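Local coordinates for hydrazine synthase subunit beta (Candidatus Kuenenia stuttgartiensis, PDB 5C2V), which forms part of the hydrazine synthase complex, which condenses nitric oxide with ammonium to hydrazine, and may modulate passage of the hydroxylamine intermediate between the active sites, at residues A242-G254 against L301-R315. Sequence-based numbering, arbitrary orientation.
Sequences ARLPLDDLNNYDG and LRDDLGLVRDYLVAR. With BET (trimethyl glycine), chain R.
At the tightly packed middle of the contact, Tyr311 OH donates to Pro245 O (2.9 Å), lying in the plane of that carbonyl and pointing at an oxygen lone pair. A chi1 of 45°, with CG between backbone N and carbonyl carbon, brings this hydroxyl over one face of the proline ring, nearest CD and CG, and beside Leu244 CB. Val308 and Leu307 close round the same ring, and the Leu249 and Leu305 side chains cross at about a right angle, their CD1 atoms 3.6 Å apart. A water bridges the loops, donating to Asp247 O (2.6 Å) and Asp304 O.

The contact turns ionic and looser where the partly exposed Arg309 and Arg315 reach buried acids, with the alpha subunit packing on Asp248 and Arg309. Asp248 OD2 accepts from Arg315 NH1 (2.8 Å) and Arg309 NH2 (3.2 Å), which arrive over opposite carboxylate faces. Asp253 OD2 lies a loose 3.5 Å from Arg315 NE; Asp253 also pairs with Arg277.

At the far end Arg243 NH2 binds trimethyl glycine OXT (2.9 Å), and Arg302 NH2, salt-bridged to Glu188, lies 3.4 Å from BET O; His187 and Glu188 complete this anion site. The contact joins edge strand 241-245 of one four-stranded antiparallel blade, and the loop after it, to the end of the helical insertion and the start of strand 312-317 in the next, an inter-blade junction of a beta-propeller.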
# COMPACT_ATOMS: atom_id res chain seq x y z
N ALA B 242 -6.81 19.19 -31.02
CA ALA B 242 -6.01 18.51 -30.00
C ALA B 242 -4.59 19.06 -29.96
O ALA B 242 -3.80 18.82 -30.86
CB ALA B 242 -5.99 17.01 -30.26
N ARG B 243 -4.28 19.76 -28.88
CA ARG B 243 -2.93 20.29 -28.67
C ARG B 243 -2.10 19.26 -27.91
O ARG B 243 -2.42 18.91 -26.78
CB ARG B 243 -2.98 21.61 -27.91
CG ARG B 243 -3.79 22.70 -28.62
CD ARG B 243 -4.14 23.84 -27.69
NE ARG B 243 -5.21 23.48 -26.76
CZ ARG B 243 -5.59 24.22 -25.72
NH1 ARG B 243 -4.98 25.37 -25.47
NH2 ARG B 243 -6.57 23.81 -24.93
N LEU B 244 -1.04 18.77 -28.55
CA LEU B 244 -0.25 17.69 -27.96
C LEU B 244 1.21 18.11 -27.77
O LEU B 244 1.76 18.85 -28.59
CB LEU B 244 -0.33 16.44 -28.84
CG LEU B 244 -1.73 15.82 -28.97
CD1 LEU B 244 -1.69 14.58 -29.86
CD2 LEU B 244 -2.30 15.48 -27.60
N PRO B 245 1.84 17.63 -26.69
CA PRO B 245 3.22 17.99 -26.36
C PRO B 245 4.24 17.35 -27.29
O PRO B 245 4.02 16.23 -27.74
CB PRO B 245 3.38 17.46 -24.93
CG PRO B 245 2.45 16.30 -24.87
CD PRO B 245 1.26 16.70 -25.70
N LEU B 246 5.30 18.08 -27.63
CA LEU B 246 6.49 17.49 -28.25
C LEU B 246 7.64 17.24 -27.27
O LEU B 246 8.67 16.70 -27.66
CB LEU B 246 6.97 18.36 -29.40
CG LEU B 246 6.08 18.35 -30.64
CD1 LEU B 246 6.43 19.50 -31.57
CD2 LEU B 246 6.19 17.01 -31.35
N ASP B 247 7.46 17.62 -26.01
CA ASP B 247 8.59 17.69 -25.08
C ASP B 247 8.62 16.59 -24.02
O ASP B 247 7.58 16.12 -23.57
CB ASP B 247 8.60 19.04 -24.36
CG ASP B 247 8.58 20.22 -25.33
OD1 ASP B 247 9.33 20.19 -26.33
OD2 ASP B 247 7.82 21.17 -25.08
N ASP B 248 9.83 16.18 -23.64
CA ASP B 248 10.02 15.40 -22.43
C ASP B 248 10.07 16.37 -21.25
O ASP B 248 9.97 17.58 -21.45
CB ASP B 248 11.31 14.57 -22.49
CG ASP B 248 11.29 13.54 -23.60
OD1 ASP B 248 10.19 13.15 -24.04
OD2 ASP B 248 12.38 13.11 -24.04
N LEU B 249 10.22 15.85 -20.04
CA LEU B 249 10.33 16.71 -18.88
C LEU B 249 11.62 17.53 -18.94
O LEU B 249 11.59 18.76 -18.85
CB LEU B 249 10.30 15.90 -17.58
CG LEU B 249 10.43 16.71 -16.29
CD1 LEU B 249 9.23 17.61 -16.09
CD2 LEU B 249 10.63 15.80 -15.09
N ASN B 250 12.74 16.84 -19.09
CA ASN B 250 14.04 17.49 -19.20
C ASN B 250 14.56 17.65 -20.63
O ASN B 250 15.66 18.15 -20.84
CB ASN B 250 15.06 16.72 -18.35
CG ASN B 250 14.68 16.67 -16.88
OD1 ASN B 250 14.95 17.61 -16.13
ND2 ASN B 250 14.04 15.58 -16.47
N ASN B 251 13.77 17.22 -21.62
CA ASN B 251 14.17 17.34 -23.02
C ASN B 251 13.07 17.96 -23.88
O ASN B 251 11.98 17.40 -24.00
CB ASN B 251 14.58 15.98 -23.58
CG ASN B 251 15.50 16.08 -24.79
OD1 ASN B 251 15.45 17.06 -25.54
ND2 ASN B 251 16.35 15.08 -24.97
N TYR B 252 13.36 19.10 -24.49
CA TYR B 252 12.37 19.85 -25.25
C TYR B 252 12.76 19.94 -26.72
O TYR B 252 13.95 19.90 -27.05
CB TYR B 252 12.20 21.26 -24.66
CG TYR B 252 11.65 21.28 -23.25
CD1 TYR B 252 12.44 20.88 -22.18
CD2 TYR B 252 10.36 21.71 -22.99
CE1 TYR B 252 11.95 20.90 -20.89
CE2 TYR B 252 9.86 21.72 -21.70
CZ TYR B 252 10.66 21.32 -20.66
OH TYR B 252 10.18 21.33 -19.37
N ASP B 253 11.78 20.08 -27.61
CA ASP B 253 12.12 20.29 -29.01
C ASP B 253 11.95 21.77 -29.33
O ASP B 253 10.84 22.23 -29.52
CB ASP B 253 11.20 19.47 -29.93
CG ASP B 253 11.52 17.99 -29.90
OD1 ASP B 253 12.71 17.63 -29.77
OD2 ASP B 253 10.58 17.17 -30.02
N GLY B 254 13.06 22.48 -29.46
CA GLY B 254 13.00 23.92 -29.66
C GLY B 254 12.49 24.32 -31.02
O GLY B 254 13.05 23.90 -32.03
N LEU B 301 -4.12 16.68 -21.25
CA LEU B 301 -2.98 15.89 -21.70
C LEU B 301 -1.94 16.73 -22.43
O LEU B 301 -0.82 16.28 -22.65
CB LEU B 301 -3.45 14.75 -22.61
CG LEU B 301 -3.98 13.49 -21.93
CD1 LEU B 301 -4.47 12.48 -22.96
CD2 LEU B 301 -2.92 12.86 -21.03
N ARG B 302 -2.32 17.95 -22.81
CA ARG B 302 -1.39 18.86 -23.48
C ARG B 302 -0.17 19.14 -22.61
O ARG B 302 0.94 19.27 -23.11
CB ARG B 302 -2.09 20.17 -23.84
CG ARG B 302 -1.24 21.11 -24.68
CD ARG B 302 -0.81 22.34 -23.89
NE ARG B 302 -1.84 23.37 -23.86
CZ ARG B 302 -1.79 24.46 -23.11
NH1 ARG B 302 -0.75 24.67 -22.31
NH2 ARG B 302 -2.77 25.35 -23.15
N ASP B 303 -0.39 19.23 -21.30
CA ASP B 303 0.67 19.55 -20.36
C ASP B 303 1.34 18.31 -19.77
O ASP B 303 2.21 18.42 -18.90
CB ASP B 303 0.14 20.43 -19.23
CG ASP B 303 -0.30 21.79 -19.71
OD1 ASP B 303 0.09 22.17 -20.84
OD2 ASP B 303 -1.03 22.48 -18.98
N ASP B 304 0.94 17.13 -20.23
CA ASP B 304 1.58 15.90 -19.76
C ASP B 304 2.95 15.82 -20.42
O ASP B 304 3.06 15.78 -21.64
CB ASP B 304 0.72 14.68 -20.11
CG ASP B 304 1.20 13.41 -19.43
OD1 ASP B 304 2.37 13.35 -19.00
OD2 ASP B 304 0.41 12.45 -19.35
N LEU B 305 3.99 15.77 -19.60
CA LEU B 305 5.35 15.84 -20.12
C LEU B 305 5.96 14.45 -20.29
O LEU B 305 7.12 14.31 -20.70
CB LEU B 305 6.23 16.70 -19.20
CG LEU B 305 5.92 18.20 -19.30
CD1 LEU B 305 6.85 19.03 -18.43
CD2 LEU B 305 5.98 18.67 -20.75
N GLY B 306 5.19 13.42 -19.96
CA GLY B 306 5.58 12.05 -20.23
C GLY B 306 4.80 11.42 -21.37
O GLY B 306 5.05 10.27 -21.74
N LEU B 307 3.87 12.17 -21.95
CA LEU B 307 2.92 11.61 -22.92
C LEU B 307 3.57 11.27 -24.26
O LEU B 307 3.22 10.27 -24.88
CB LEU B 307 1.76 12.58 -23.14
CG LEU B 307 0.68 12.13 -24.12
CD1 LEU B 307 0.05 10.82 -23.68
CD2 LEU B 307 -0.39 13.21 -24.29
N VAL B 308 4.51 12.11 -24.69
CA VAL B 308 5.19 11.93 -25.98
C VAL B 308 5.71 10.51 -26.19
O VAL B 308 5.57 9.94 -27.27
CB VAL B 308 6.37 12.91 -26.13
CG1 VAL B 308 5.86 14.28 -26.46
CG2 VAL B 308 7.19 12.95 -24.86
N ARG B 309 6.29 9.95 -25.13
CA ARG B 309 6.91 8.63 -25.19
C ARG B 309 5.94 7.55 -25.64
O ARG B 309 6.36 6.47 -26.08
CB ARG B 309 7.51 8.27 -23.83
CG ARG B 309 8.70 9.13 -23.45
CD ARG B 309 9.76 9.10 -24.54
NE ARG B 309 10.95 9.86 -24.18
CZ ARG B 309 12.01 9.34 -23.58
NH1 ARG B 309 12.03 8.05 -23.27
NH2 ARG B 309 13.06 10.10 -23.29
N ASP B 310 4.64 7.82 -25.53
CA ASP B 310 3.65 6.89 -26.05
C ASP B 310 3.70 6.85 -27.57
O ASP B 310 3.84 5.78 -28.16
CB ASP B 310 2.25 7.26 -25.56
CG ASP B 310 2.09 7.09 -24.06
OD1 ASP B 310 2.98 6.49 -23.43
OD2 ASP B 310 1.06 7.55 -23.51
N TYR B 311 3.59 8.02 -28.21
CA TYR B 311 3.61 8.08 -29.67
C TYR B 311 4.96 8.43 -30.31
O TYR B 311 5.03 8.55 -31.53
CB TYR B 311 2.54 9.04 -30.19
CG TYR B 311 2.44 10.37 -29.48
CD1 TYR B 311 3.31 11.42 -29.77
CD2 TYR B 311 1.43 10.60 -28.55
CE1 TYR B 311 3.20 12.64 -29.13
CE2 TYR B 311 1.31 11.82 -27.91
CZ TYR B 311 2.20 12.84 -28.20
OH TYR B 311 2.08 14.05 -27.56
N LEU B 312 6.03 8.59 -29.53
CA LEU B 312 7.28 9.04 -30.14
C LEU B 312 8.06 7.87 -30.74
O LEU B 312 8.51 6.98 -30.02
CB LEU B 312 8.15 9.75 -29.11
CG LEU B 312 9.61 10.03 -29.50
CD1 LEU B 312 9.70 11.10 -30.58
CD2 LEU B 312 10.46 10.40 -28.29
N VAL B 313 8.21 7.89 -32.06
CA VAL B 313 9.03 6.90 -32.75
C VAL B 313 10.52 7.16 -32.56
O VAL B 313 11.25 6.28 -32.10
CB VAL B 313 8.72 6.86 -34.26
CG1 VAL B 313 9.63 5.86 -34.96
CG2 VAL B 313 7.26 6.52 -34.49
N ALA B 314 10.97 8.36 -32.91
CA ALA B 314 12.40 8.66 -32.85
C ALA B 314 12.73 10.15 -32.81
O ALA B 314 11.89 10.99 -33.15
CB ALA B 314 13.12 8.01 -34.03
N ARG B 315 13.94 10.48 -32.38
CA ARG B 315 14.52 11.80 -32.62
C ARG B 315 15.89 11.64 -33.26
O ARG B 315 16.83 11.14 -32.63
CB ARG B 315 14.61 12.61 -31.33
CG ARG B 315 13.25 12.95 -30.72
CD ARG B 315 13.40 13.88 -29.53
NE ARG B 315 12.10 14.24 -28.96
CZ ARG B 315 11.79 14.12 -27.67
NH1 ARG B 315 12.68 13.64 -26.82
NH2 ARG B 315 10.59 14.48 -27.24
N BET R . -8.67 28.42 -22.07
CA BET R . -7.34 28.48 -22.81
C BET R . -6.83 26.97 -23.15
O BET R . -5.81 26.63 -22.50
OXT BET R . -7.52 26.37 -24.00
C1 BET R . -8.86 29.66 -21.22
C2 BET R . -8.75 27.20 -21.15
C3 BET R . -9.82 28.41 -23.07
O HOH W 1 5.20 15.19 -23.34